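Long-range contacts in Wnt inhibitor of Dorsal protein (Drosophila melanogaster, PDB 4KRR), which probably acts as a secreted Wnt-family ligand for frizzled seven-transmembrane receptors, this chain being its N-terminal domain and linker: residues 51-56 with 167-172; 65-70 with 98-103; 127-132 with 154-159; 172-177 with 197-202. All coordinates share one frame; numbering follows the deposited sequence.

Contacts 1 and 2 share helix 53-75, contact 1 at its start and contact 2 farther along, where helix 97-107 packs on it; their centres are 21 Å apart. Contact 3 closes the base of the hairpin 130-136/149-155 and leads into helix 158-170, whose far end returns to contact 1. Contacts 2 and 3 adjoin, with H68 NE2 hydrogen-bonded to K156 O and T98 to Q127. Contact 4 follows contact 1 along the chain, shares A172 with it and touches it through E54 and S200. Contacts 3 and 4 are about 30 Å apart between centres, so the hairpin base and the loop near the end of the modelled chain lie on opposite sides of the domain.

Contact 1 of 4, residues 51-56 with 167-172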
loop_
_atom_site.group_PDB
_atom_site.type_symbol
_atom_site.label_atom_id
_atom_site.label_comp_id
_atom_site.label_asym_id
_atom_site.label_seq_id
_atom_site.Cartn_x
_atom_site.Cartn_y
_atom_site.Cartn_z
ATOM N N PRO A 51 -3.503 -16.745 -6.842
ATOM C CA PRO A 51 -3.698 -16.218 -5.489
ATOM C C PRO A 51 -5.159 -16.227 -5.064
ATOM O O PRO A 51 -6.046 -15.970 -5.882
ATOM C CB PRO A 51 -3.196 -14.779 -5.604
ATOM C CG PRO A 51 -3.423 -14.422 -7.029
ATOM C CD PRO A 51 -3.177 -15.681 -7.810
ATOM N N ASN A 52 -5.403 -16.536 -3.794
ATOM C CA ASN A 52 -6.735 -16.392 -3.226
ATOM C C ASN A 52 -6.925 -14.985 -2.663
ATOM O O ASN A 52 -5.996 -14.174 -2.686
ATOM C CB ASN A 52 -7.020 -17.471 -2.170
ATOM C CG ASN A 52 -6.055 -17.429 -0.994
ATOM O OD1 ASN A 52 -5.698 -16.362 -0.494
ATOM N ND2 ASN A 52 -5.635 -18.604 -0.542
ATOM N N ARG A 53 -8.122 -14.707 -2.155
ATOM C CA ARG A 53 -8.471 -13.368 -1.688
ATOM C C ARG A 53 -7.541 -12.869 -0.580
ATOM O O ARG A 53 -7.213 -11.684 -0.523
ATOM C CB ARG A 53 -9.927 -13.325 -1.217
ATOM C CG ARG A 53 -10.517 -11.922 -1.184
ATOM C CD ARG A 53 -11.853 -11.886 -0.458
ATOM N NE ARG A 53 -12.902 -12.625 -1.155
ATOM C CZ ARG A 53 -13.920 -12.057 -1.795
ATOM N NH1 ARG A 53 -14.031 -10.736 -1.828
ATOM N NH2 ARG A 53 -14.830 -12.810 -2.399
ATOM N N GLU A 54 -7.107 -13.771 0.292
ATOM C CA GLU A 54 -6.204 -13.390 1.373
ATOM C C GLU A 54 -4.788 -13.107 0.874
ATOM O O GLU A 54 -4.110 -12.227 1.406
ATOM C CB GLU A 54 -6.194 -14.437 2.492
ATOM C CG GLU A 54 -7.499 -14.508 3.277
ATOM C CD GLU A 54 -8.616 -15.141 2.475
ATOM O OE1 GLU A 54 -8.364 -16.195 1.855
ATOM O OE2 GLU A 54 -9.733 -14.581 2.446
ATOM N N ASP A 55 -4.345 -13.854 -0.138
ATOM C CA ASP A 55 -3.052 -13.600 -0.776
ATOM C C ASP A 55 -3.040 -12.188 -1.342
ATOM O O ASP A 55 -2.063 -11.451 -1.208
ATOM C CB ASP A 55 -2.802 -14.589 -1.921
ATOM C CG ASP A 55 -2.595 -16.010 -1.438
ATOM O OD1 ASP A 55 -1.844 -16.210 -0.459
ATOM O OD2 ASP A 55 -3.185 -16.928 -2.047
ATOM N N VAL A 56 -4.147 -11.830 -1.984
ATOM C CA VAL A 56 -4.319 -10.519 -2.589
ATOM C C VAL A 56 -4.267 -9.393 -1.556
ATOM O O VAL A 56 -3.602 -8.381 -1.772
ATOM C CB VAL A 56 -5.641 -10.460 -3.378
ATOM C CG1 VAL A 56 -5.963 -9.035 -3.802
ATOM C CG2 VAL A 56 -5.560 -11.382 -4.585
ATOM N N GLN A 167 -11.908 -2.801 2.416
ATOM C CA GLN A 167 -13.127 -2.678 1.625
ATOM C C GLN A 167 -12.937 -3.308 0.246
ATOM O O GLN A 167 -13.785 -4.066 -0.224
ATOM C CB GLN A 167 -13.529 -1.208 1.485
ATOM C CG GLN A 167 -14.865 -0.988 0.790
ATOM C CD GLN A 167 -16.034 -1.543 1.583
ATOM O OE1 GLN A 167 -16.171 -1.279 2.779
ATOM N NE2 GLN A 167 -16.882 -2.322 0.920
ATOM N N MET A 168 -11.815 -2.994 -0.394
ATOM C CA MET A 168 -11.497 -3.561 -1.701
ATOM C C MET A 168 -11.307 -5.072 -1.618
ATOM O O MET A 168 -11.643 -5.802 -2.553
ATOM C CB MET A 168 -10.258 -2.892 -2.291
ATOM C CG MET A 168 -10.568 -1.659 -3.120
ATOM S SD MET A 168 -9.077 -0.813 -3.673
ATOM C CE MET A 168 -8.582 -0.032 -2.144
ATOM N N TYR A 169 -10.762 -5.531 -0.496
ATOM C CA TYR A 169 -10.674 -6.958 -0.213
ATOM C C TYR A 169 -12.070 -7.579 -0.160
ATOM O O TYR A 169 -12.288 -8.674 -0.679
ATOM C CB TYR A 169 -9.913 -7.190 1.097
ATOM C CG TYR A 169 -10.121 -8.542 1.751
ATOM C CD1 TYR A 169 -9.352 -9.645 1.388
ATOM C CD2 TYR A 169 -11.063 -8.705 2.758
ATOM C CE1 TYR A 169 -9.536 -10.880 2.002
ATOM C CE2 TYR A 169 -11.256 -9.929 3.371
ATOM C CZ TYR A 169 -10.492 -11.013 2.991
ATOM O OH TYR A 169 -10.693 -12.227 3.613
ATOM N N ASP A 170 -13.014 -6.870 0.456
ATOM C CA ASP A 170 -14.390 -7.354 0.567
ATOM C C ASP A 170 -15.079 -7.412 -0.792
ATOM O O ASP A 170 -15.889 -8.303 -1.046
ATOM C CB ASP A 170 -15.216 -6.460 1.498
ATOM C CG ASP A 170 -14.758 -6.527 2.945
ATOM O OD1 ASP A 170 -14.105 -7.519 3.330
ATOM O OD2 ASP A 170 -15.066 -5.584 3.702
ATOM N N ASP A 171 -14.759 -6.455 -1.657
ATOM C CA ASP A 171 -15.435 -6.323 -2.944
ATOM C C ASP A 171 -14.609 -6.878 -4.099
ATOM O O ASP A 171 -14.865 -6.560 -5.262
ATOM C CB ASP A 171 -15.774 -4.856 -3.213
ATOM C CG ASP A 171 -16.728 -4.280 -2.184
ATOM O OD1 ASP A 171 -17.604 -5.025 -1.696
ATOM O OD2 ASP A 171 -16.602 -3.079 -1.865
ATOM N N ALA A 172 -13.621 -7.707 -3.777
ATOM C CA ALA A 172 -12.722 -8.267 -4.782
ATOM C C ALA A 172 -13.455 -9.153 -5.786
ATOM O O ALA A 172 -14.445 -9.806 -5.449
ATOM C CB ALA A 172 -11.598 -9.042 -4.111
HETATM O O HOH W 1 -16.801 -10.185 -3.681
#
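R53 and E54, in the first turn of helix 53-75, hold Y169 near the C-terminal end of helix 158-170, a meeting of helix start and helix end in the helical Wnt N-terminal domain. R53 NH1 donates to Y169 O at 2.9 Å, nearly straight (165° at the hydrogen), with the oxygen in the guanidinium plane and the nitrogen in the carbonyl plane. The positive group thus sits at the negative end of the helix, which would probably favour its charge. The R53 and Y169 side chains cross at about a right angle. CG of R53 is anti to the backbone N (chi1 -160°) and touches CE1 of Y169 at 3.5 Å; CD lies over one ring face, 3.9 Å from the Y169 centroid and shifted toward the rim, a CH-pi contact. Guanidinium and ring planes stand 78° apart. An alanine in place of R53 would probably leave Y169 O without this donor and open a gap over the ring face. Y169 OH donates to the anti lone pair of E54 OE2 at 2.8 Å, while E54 OE1 bonds Y203 and S200, and F27 meets the Y169 ring edge-to-face. Behind this first shell, a water donates to A172 O at 3.0 Å and weakly accepts from R53 NH1. F196 packs against both R53 and A172. A capping box fixes the start of the helix: N52 OD1 accepts from D55 N, and N52 N donates to the anti lone pair of D55 OD2 at 2.9 Å.

Contact 2 of 4, residues 65-70 with 98-103; sequences AIVHTL and TKALEQ
V67 and L70, one turn apart on helix 53-75, close on A100 of helix 97-107, an apolar helix-helix contact inside the helical Wnt N-terminal domain. The segment axes approach to 9.0 Å at 123° between their N-to-C directions, and, consistent with the small side chain of A100, V67 CA and A100 CA lie 6.0 Å apart. A100 CB rests between two branches, 4.0 Å from V67 CG1 and 3.9 Å from L70 CD2. The CG of L70 is anti to the backbone N (chi1 177°); beyond it, CD2 comes to 3.7 Å from A100 O and also meets the CB of Q103. On the other flank, the CB of L101 points away from helix 53-75, yet its CD2 branch comes back to lie 3.9 Å from V67 CG1. The V67 and L101 side chains cross at about a right angle, and L101 CD2 meets V67 CG2 as well as CG1.

Between the two segments the contact is apolar; within 65-70, A65 O accepts from T69 N and from T69 OG1, the latter at 2.7 Å, and the two donors arrive from opposite faces of the carbonyl plane.

Around the pair, L126 of helix 113-127 packs on both V67 and L101, while W8 of helix 8-26 touches L70. L70 also touches I79, one of the residues of the sodium site. H68 NE2 bonds K156 O just after strand 149-155, and T98 OG1 bonds Q127 at the end of helix 113-127, tying this buried contact to the base of the hairpin.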
loop_
_atom_site.group_PDB
_atom_site.type_symbol
_atom_site.label_atom_id
_atom_site.label_comp_id
_atom_site.label_asym_id
_atom_site.label_seq_id
_atom_site.Cartn_x
_atom_site.Cartn_y
_atom_site.Cartn_z
ATOM N N ALA A 65 1.952 -0.261 2.384
ATOM C CA ALA A 65 2.691 0.184 3.560
ATOM C C ALA A 65 4.124 0.559 3.208
ATOM O O ALA A 65 4.691 1.486 3.784
ATOM C CB ALA A 65 2.672 -0.888 4.634
ATOM N N ILE A 66 4.705 -0.167 2.261
ATOM C CA ILE A 66 6.065 0.105 1.818
ATOM C C ILE A 66 6.127 1.427 1.058
ATOM O O ILE A 66 7.030 2.237 1.277
ATOM C CB ILE A 66 6.612 -1.046 0.945
ATOM C CG1 ILE A 66 6.789 -2.309 1.792
ATOM C CG2 ILE A 66 7.937 -0.660 0.305
ATOM C CD1 ILE A 66 7.275 -3.510 1.010
ATOM N N VAL A 67 5.157 1.643 0.173
ATOM C CA VAL A 67 5.087 2.876 -0.607
ATOM C C VAL A 67 4.757 4.078 0.282
ATOM O O VAL A 67 5.319 5.161 0.113
ATOM C CB VAL A 67 4.062 2.760 -1.760
ATOM C CG1 VAL A 67 3.900 4.094 -2.477
ATOM C CG2 VAL A 67 4.490 1.673 -2.744
ATOM N N HIS A 68 3.853 3.873 1.236
ATOM C CA HIS A 68 3.501 4.910 2.199
ATOM C C HIS A 68 4.728 5.310 3.012
ATOM O O HIS A 68 4.962 6.492 3.265
ATOM C CB HIS A 68 2.390 4.416 3.131
ATOM C CG HIS A 68 1.826 5.475 4.028
ATOM N ND1 HIS A 68 2.450 5.878 5.189
ATOM C CD2 HIS A 68 0.686 6.201 3.943
ATOM C CE1 HIS A 68 1.724 6.812 5.777
ATOM N NE2 HIS A 68 0.647 7.025 5.042
ATOM N N THR A 69 5.512 4.314 3.413
ATOM C CA THR A 69 6.728 4.556 4.179
ATOM C C THR A 69 7.751 5.305 3.332
ATOM O O THR A 69 8.364 6.269 3.793
ATOM C CB THR A 69 7.348 3.237 4.685
ATOM O OG1 THR A 69 6.413 2.564 5.538
ATOM C CG2 THR A 69 8.630 3.505 5.460
ATOM N N LEU A 70 7.920 4.861 2.090
ATOM C CA LEU A 70 8.882 5.462 1.173
ATOM C C LEU A 70 8.502 6.896 0.815
ATOM O O LEU A 70 9.356 7.781 0.771
ATOM C CB LEU A 70 9.015 4.617 -0.098
ATOM C CG LEU A 70 9.945 5.165 -1.182
ATOM C CD1 LEU A 70 11.355 5.346 -0.640
ATOM C CD2 LEU A 70 9.947 4.256 -2.406
ATOM N N THR A 98 3.479 9.131 -6.377
ATOM C CA THR A 98 3.741 8.653 -7.730
ATOM C C THR A 98 5.229 8.366 -7.940
ATOM O O THR A 98 5.593 7.360 -8.550
ATOM C CB THR A 98 3.233 9.650 -8.787
ATOM O OG1 THR A 98 1.813 9.791 -8.659
ATOM C CG2 THR A 98 3.561 9.161 -10.191
ATOM N N LYS A 99 6.081 9.248 -7.423
ATOM C CA LYS A 99 7.524 9.041 -7.477
ATOM C C LYS A 99 7.902 7.752 -6.753
ATOM O O LYS A 99 8.726 6.973 -7.238
ATOM C CB LYS A 99 8.265 10.222 -6.846
ATOM C CG LYS A 99 8.065 11.550 -7.556
ATOM C CD LYS A 99 8.673 11.533 -8.947
ATOM C CE LYS A 99 8.662 12.921 -9.565
ATOM N NZ LYS A 99 9.440 13.894 -8.748
ATOM N N ALA A 100 7.285 7.533 -5.595
ATOM C CA ALA A 100 7.551 6.352 -4.783
ATOM C C ALA A 100 7.055 5.083 -5.466
ATOM O O ALA A 100 7.705 4.040 -5.401
ATOM C CB ALA A 100 6.918 6.501 -3.411
ATOM N N LEU A 101 5.901 5.178 -6.119
ATOM C CA LEU A 101 5.350 4.054 -6.871
ATOM C C LEU A 101 6.264 3.620 -8.019
ATOM O O LEU A 101 6.257 2.459 -8.426
ATOM C CB LEU A 101 3.967 4.408 -7.416
ATOM C CG LEU A 101 2.828 4.356 -6.400
ATOM C CD1 LEU A 101 1.575 4.985 -6.978
ATOM C CD2 LEU A 101 2.570 2.915 -5.983
ATOM N N GLU A 102 7.047 4.559 -8.542
ATOM C CA GLU A 102 7.958 4.260 -9.641
ATOM C C GLU A 102 9.214 3.547 -9.137
ATOM O O GLU A 102 9.699 2.603 -9.769
ATOM C CB GLU A 102 8.325 5.534 -10.406
ATOM C CG GLU A 102 7.157 6.163 -11.169
ATOM C CD GLU A 102 7.482 7.542 -11.715
ATOM O OE1 GLU A 102 8.519 8.110 -11.312
ATOM O OE2 GLU A 102 6.696 8.053 -12.543
ATOM N N GLN A 103 9.741 3.995 -8.000
ATOM C CA GLN A 103 10.871 3.317 -7.373
ATOM C C GLN A 103 10.469 1.917 -6.911
ATOM O O GLN A 103 11.292 1.000 -6.879
ATOM C CB GLN A 103 11.421 4.130 -6.198
ATOM C CG GLN A 103 11.897 5.526 -6.579
ATOM C CD GLN A 103 13.031 6.022 -5.703
ATOM O OE1 GLN A 103 13.810 5.232 -5.168
ATOM N NE2 GLN A 103 13.133 7.339 -5.557
#

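Contact 3 of 4, residues 127-132 with 154-159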
loop_
_atom_site.group_PDB
_atom_site.type_symbol
_atom_site.label_atom_id
_atom_site.label_comp_id
_atom_site.label_asym_id
_atom_site.label_seq_id
_atom_site.Cartn_x
_atom_site.Cartn_y
_atom_site.Cartn_z
ATOM N N GLN A 127 -2.571 7.147 -4.947
ATOM C CA GLN A 127 -2.569 8.410 -5.672
ATOM C C GLN A 127 -3.781 9.259 -5.310
ATOM O O GLN A 127 -3.727 10.486 -5.368
ATOM C CB GLN A 127 -2.510 8.170 -7.181
ATOM C CG GLN A 127 -1.141 7.730 -7.676
ATOM C CD GLN A 127 -1.124 7.431 -9.160
ATOM O OE1 GLN A 127 -2.068 6.855 -9.700
ATOM N NE2 GLN A 127 -0.051 7.830 -9.831
ATOM N N ARG A 128 -4.875 8.606 -4.933
ATOM C CA ARG A 128 -6.071 9.327 -4.514
ATOM C C ARG A 128 -6.233 9.295 -2.995
ATOM O O ARG A 128 -7.317 9.553 -2.472
ATOM C CB ARG A 128 -7.318 8.770 -5.206
ATOM C CG ARG A 128 -7.659 7.342 -4.831
ATOM C CD ARG A 128 -8.981 6.918 -5.443
ATOM N NE ARG A 128 -9.367 5.576 -5.015
ATOM C CZ ARG A 128 -9.026 4.462 -5.652
ATOM N NH1 ARG A 128 -8.290 4.525 -6.754
ATOM N NH2 ARG A 128 -9.420 3.284 -5.189
ATOM N N SER A 129 -5.146 8.985 -2.295
ATOM C CA SER A 129 -5.156 8.947 -0.835
ATOM C C SER A 129 -4.426 10.150 -0.245
ATOM O O SER A 129 -3.902 10.090 0.869
ATOM C CB SER A 129 -4.519 7.652 -0.323
ATOM O OG SER A 129 -5.322 6.527 -0.636
ATOM N N LEU A 130 -4.390 11.243 -0.998
ATOM C CA LEU A 130 -3.723 12.453 -0.539
ATOM C C LEU A 130 -4.651 13.352 0.269
ATOM O O LEU A 130 -5.784 13.617 -0.130
ATOM C CB LEU A 130 -3.147 13.237 -1.719
ATOM C CG LEU A 130 -1.851 12.712 -2.336
ATOM C CD1 LEU A 130 -1.426 13.603 -3.487
ATOM C CD2 LEU A 130 -0.751 12.626 -1.288
ATOM N N GLU A 131 -4.155 13.808 1.412
ATOM C CA GLU A 131 -4.799 14.873 2.165
ATOM C C GLU A 131 -3.825 16.037 2.229
ATOM O O GLU A 131 -2.831 16.054 1.505
ATOM C CB GLU A 131 -5.163 14.396 3.571
ATOM C CG GLU A 131 -6.409 13.525 3.612
ATOM C CD GLU A 131 -6.725 13.008 5.003
ATOM O OE1 GLU A 131 -5.935 13.275 5.936
ATOM O OE2 GLU A 131 -7.766 12.332 5.160
ATOM N N GLN A 132 -4.102 17.014 3.083
ATOM C CA GLN A 132 -3.152 18.100 3.287
ATOM C C GLN A 132 -2.927 18.393 4.763
ATOM O O GLN A 132 -3.832 18.241 5.589
ATOM C CB GLN A 132 -3.585 19.362 2.543
ATOM C CG GLN A 132 -4.990 19.826 2.859
ATOM C CD GLN A 132 -5.411 20.979 1.979
ATOM O OE1 GLN A 132 -4.567 21.708 1.459
ATOM N NE2 GLN A 132 -6.717 21.146 1.795
ATOM N N VAL A 154 -0.064 15.642 1.812
ATOM C CA VAL A 154 0.498 14.470 2.476
ATOM C C VAL A 154 -0.451 13.284 2.354
ATOM O O VAL A 154 -1.658 13.460 2.186
ATOM C CB VAL A 154 0.778 14.730 3.973
ATOM C CG1 VAL A 154 1.877 15.769 4.143
ATOM C CG2 VAL A 154 -0.494 15.160 4.687
ATOM N N LEU A 155 0.101 12.076 2.428
ATOM C CA LEU A 155 -0.712 10.867 2.407
ATOM C C LEU A 155 -1.512 10.748 3.699
ATOM O O LEU A 155 -1.028 11.123 4.767
ATOM C CB LEU A 155 0.169 9.628 2.235
ATOM C CG LEU A 155 0.732 9.343 0.842
ATOM C CD1 LEU A 155 1.648 8.131 0.876
ATOM C CD2 LEU A 155 -0.397 9.129 -0.149
ATOM N N LYS A 156 -2.731 10.221 3.594
ATOM C CA LYS A 156 -3.564 9.956 4.765
ATOM C C LYS A 156 -2.817 9.057 5.738
ATOM O O LYS A 156 -1.879 8.362 5.344
ATOM C CB LYS A 156 -4.863 9.251 4.358
ATOM C CG LYS A 156 -5.769 10.034 3.439
ATOM C CD LYS A 156 -7.070 9.282 3.194
ATOM C CE LYS A 156 -6.815 7.909 2.592
ATOM N NZ LYS A 156 -8.086 7.189 2.296
ATOM N N PRO A 157 -3.225 9.070 7.019
ATOM C CA PRO A 157 -2.706 8.068 7.954
ATOM C C PRO A 157 -2.962 6.668 7.406
ATOM O O PRO A 157 -3.989 6.438 6.764
ATOM C CB PRO A 157 -3.522 8.314 9.231
ATOM C CG PRO A 157 -4.647 9.236 8.828
ATOM C CD PRO A 157 -4.124 10.028 7.680
ATOM N N PHE A 158 -2.032 5.751 7.635
ATOM C CA PHE A 158 -2.101 4.451 6.980
ATOM C C PHE A 158 -3.328 3.635 7.384
ATOM O O PHE A 158 -3.803 2.800 6.614
ATOM C CB PHE A 158 -0.822 3.644 7.206
ATOM C CG PHE A 158 -0.774 2.382 6.406
ATOM C CD1 PHE A 158 -0.581 2.429 5.036
ATOM C CD2 PHE A 158 -0.949 1.151 7.013
ATOM C CE1 PHE A 158 -0.552 1.270 4.286
ATOM C CE2 PHE A 158 -0.917 -0.013 6.269
ATOM C CZ PHE A 158 -0.718 0.049 4.904
ATOM N N GLU A 159 -3.842 3.891 8.584
ATOM C CA GLU A 159 -5.028 3.197 9.073
ATOM C C GLU A 159 -6.232 3.436 8.160
ATOM O O GLU A 159 -7.071 2.552 7.984
ATOM C CB GLU A 159 -5.362 3.627 10.507
ATOM C CG GLU A 159 -4.190 3.551 11.481
ATOM C CD GLU A 159 -3.321 4.798 11.459
ATOM O OE1 GLU A 159 -3.766 5.842 11.983
ATOM O OE2 GLU A 159 -2.197 4.736 10.918
#
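S129 and K156 meet at the base of the antiparallel beta hairpin formed by strands 130-136 and 149-155, which disulfides C134-C151 and C136-C146 link farther out. K156 N donates to S129 O at 3.0 Å. E131 and V154 form a hydrogen-bonded pair, E131 N to V154 O at 2.6 Å and V154 N to E131 O at 2.8 Å, and their side chains share a sheet face. The K156 side chain runs between S129 and E131. Its CG, anti to the carbonyl carbon (chi1 -62°), lies 3.2 Å from S129 O and 3.5 Å from E131 CD, and the extended E131 chain crosses it at about a right angle, carboxylate against methylene. The bend at chi3 (-58°) sets CE 3.7 Å from S129 CB, and NZ goes on to a salt bridge with D164. The E131 charge is a more distant neighbour, its OE2 5.9 Å from K156 NZ. An alanine in place of K156 would probably leave D164 without its charged mate and strip E131 and S129 of the methylenes they lean on. L130 and L155 form a non-hydrogen-bonded pair whose side chains diverge, though the ends come nearer and L130 CD2 and L155 CD2 touch at 3.7 Å. V154 CG2 sits between its own backbone N and carbonyl carbon and comes near the Q132 carbonyl carbon.

S129 OG bonds L125 O of helix 113-127, and I161 of helix 158-170 packs on S129 and K156. L155 lies on H68 and T71 of helix 53-75, fastening the hairpin to the helical core.

Contact 4 of 4, residues 172-177 with 197-202; sequences AIQLEG and MQDSPN
The amide nitrogen of Q174 makes the shortest polar bond here: NE2 donates to D199 OD1 at 2.7 Å, close to straight (166° at the hydrogen). D199 OD1 lies near the Q174 amide plane but is approached from above its own carboxylate plane, 45° out of it. The same NE2 also gives a long, weak bond to M197 O at 3.4 Å, so one amide group bridges a backbone carbonyl and an acidic side chain two residues on. Q174 CG is anti to the backbone N (chi1 -171°), and the extended chain beyond it carries the amide across to the loop. Beside it the packing is slight: L175 CB is 4.3 Å from M197 CG, and M197 CB approaches L175 O.

The contact continues the short parallel pairing of strands 173-174 and 195-196, in which the backbones of I173 and L175 bond F196. M197 and Q198 in turn hold P51 by backbone bonds, and the loop goes on from there to contact 1.

In the Q174-D199 bond a charged acceptor meets a neutral donor, and the carboxylate would probably polarise the Q174 amide, a link made at the exposed surface.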
loop_
_atom_site.group_PDB
_atom_site.type_symbol
_atom_site.label_atom_id
_atom_site.label_comp_id
_atom_site.label_asym_id
_atom_site.label_seq_id
_atom_site.Cartn_x
_atom_site.Cartn_y
_atom_site.Cartn_z
ATOM N N ALA A 172 -13.621 -7.707 -3.777
ATOM C CA ALA A 172 -12.722 -8.267 -4.782
ATOM C C ALA A 172 -13.455 -9.153 -5.786
ATOM O O ALA A 172 -14.445 -9.806 -5.449
ATOM C CB ALA A 172 -11.598 -9.042 -4.111
ATOM N N ILE A 173 -12.959 -9.174 -7.020
ATOM C CA ILE A 173 -13.572 -9.965 -8.081
ATOM C C ILE A 173 -12.806 -11.257 -8.319
ATOM O O ILE A 173 -11.584 -11.243 -8.491
ATOM C CB ILE A 173 -13.617 -9.186 -9.407
ATOM C CG1 ILE A 173 -14.269 -7.819 -9.203
ATOM C CG2 ILE A 173 -14.349 -9.990 -10.480
ATOM C CD1 ILE A 173 -14.230 -6.939 -10.432
ATOM N N GLN A 174 -13.522 -12.375 -8.334
ATOM C CA GLN A 174 -12.894 -13.657 -8.616
ATOM C C GLN A 174 -12.852 -13.920 -10.115
ATOM O O GLN A 174 -13.842 -13.728 -10.822
ATOM C CB GLN A 174 -13.611 -14.797 -7.895
ATOM C CG GLN A 174 -12.872 -16.123 -7.990
ATOM C CD GLN A 174 -13.384 -17.147 -7.000
ATOM O OE1 GLN A 174 -14.390 -16.928 -6.328
ATOM N NE2 GLN A 174 -12.689 -18.274 -6.902
ATOM N N LEU A 175 -11.693 -14.360 -10.592
ATOM C CA LEU A 175 -11.495 -14.615 -12.011
ATOM C C LEU A 175 -11.462 -16.110 -12.285
ATOM O O LEU A 175 -10.873 -16.877 -11.523
ATOM C CB LEU A 175 -10.193 -13.974 -12.488
ATOM C CG LEU A 175 -10.030 -12.477 -12.220
ATOM C CD1 LEU A 175 -8.689 -11.994 -12.752
ATOM C CD2 LEU A 175 -11.174 -11.688 -12.840
ATOM N N GLU A 176 -12.099 -16.517 -13.375
ATOM C CA GLU A 176 -12.083 -17.911 -13.788
ATOM C C GLU A 176 -11.462 -18.039 -15.176
ATOM O O GLU A 176 -11.817 -17.300 -16.093
ATOM C CB GLU A 176 -13.500 -18.483 -13.778
ATOM C CG GLU A 176 -13.573 -19.960 -14.115
ATOM C CD GLU A 176 -14.984 -20.503 -14.032
ATOM O OE1 GLU A 176 -15.891 -19.742 -13.633
ATOM O OE2 GLU A 176 -15.187 -21.690 -14.365
ATOM N N GLY A 177 -10.526 -18.972 -15.320
ATOM C CA GLY A 177 -9.842 -19.175 -16.585
ATOM C C GLY A 177 -8.768 -18.134 -16.845
ATOM O O GLY A 177 -8.295 -17.982 -17.971
ATOM N N MET A 197 -8.045 -15.331 -7.915
ATOM C CA MET A 197 -8.339 -16.448 -8.808
ATOM C C MET A 197 -8.794 -17.701 -8.064
ATOM O O MET A 197 -9.722 -18.384 -8.495
ATOM C CB MET A 197 -7.116 -16.757 -9.675
ATOM C CG MET A 197 -6.711 -15.599 -10.584
ATOM S SD MET A 197 -5.050 -15.738 -11.269
ATOM C CE MET A 197 -5.151 -17.319 -12.108
ATOM N N GLN A 198 -8.145 -17.994 -6.943
ATOM C CA GLN A 198 -8.395 -19.240 -6.229
ATOM C C GLN A 198 -9.359 -19.061 -5.063
ATOM O O GLN A 198 -9.407 -18.002 -4.438
ATOM C CB GLN A 198 -7.077 -19.825 -5.716
ATOM C CG GLN A 198 -7.188 -21.239 -5.166
ATOM C CD GLN A 198 -7.162 -22.287 -6.257
ATOM O OE1 GLN A 198 -7.541 -23.438 -6.039
ATOM N NE2 GLN A 198 -6.701 -21.896 -7.440
ATOM N N ASP A 199 -10.128 -20.106 -4.776
ATOM C CA ASP A 199 -10.953 -20.133 -3.578
ATOM C C ASP A 199 -10.069 -20.199 -2.341
ATOM O O ASP A 199 -8.924 -20.652 -2.402
ATOM C CB ASP A 199 -11.906 -21.330 -3.598
ATOM C CG ASP A 199 -13.105 -21.106 -4.497
ATOM O OD1 ASP A 199 -13.385 -19.936 -4.832
ATOM O OD2 ASP A 199 -13.774 -22.097 -4.859
ATOM N N SER A 200 -10.604 -19.739 -1.217
ATOM C CA SER A 200 -9.887 -19.810 0.045
ATOM C C SER A 200 -10.187 -21.133 0.735
ATOM O O SER A 200 -11.299 -21.651 0.636
ATOM C CB SER A 200 -10.275 -18.636 0.947
ATOM O OG SER A 200 -9.886 -17.405 0.364
ATOM N N PRO A 201 -9.187 -21.693 1.429
ATOM C CA PRO A 201 -9.377 -22.931 2.187
ATOM C C PRO A 201 -10.188 -22.677 3.454
ATOM O O PRO A 201 -10.457 -21.521 3.782
ATOM C CB PRO A 201 -7.948 -23.334 2.552
ATOM C CG PRO A 201 -7.204 -22.043 2.603
ATOM C CD PRO A 201 -7.803 -21.194 1.521
ATOM N N ASN A 202 -10.575 -23.743 4.147
ATOM C CA ASN A 202 -11.281 -23.613 5.417
ATOM C C ASN A 202 -10.296 -23.301 6.539
ATOM O O ASN A 202 -9.564 -24.178 6.996
ATOM C CB ASN A 202 -12.059 -24.883 5.729
#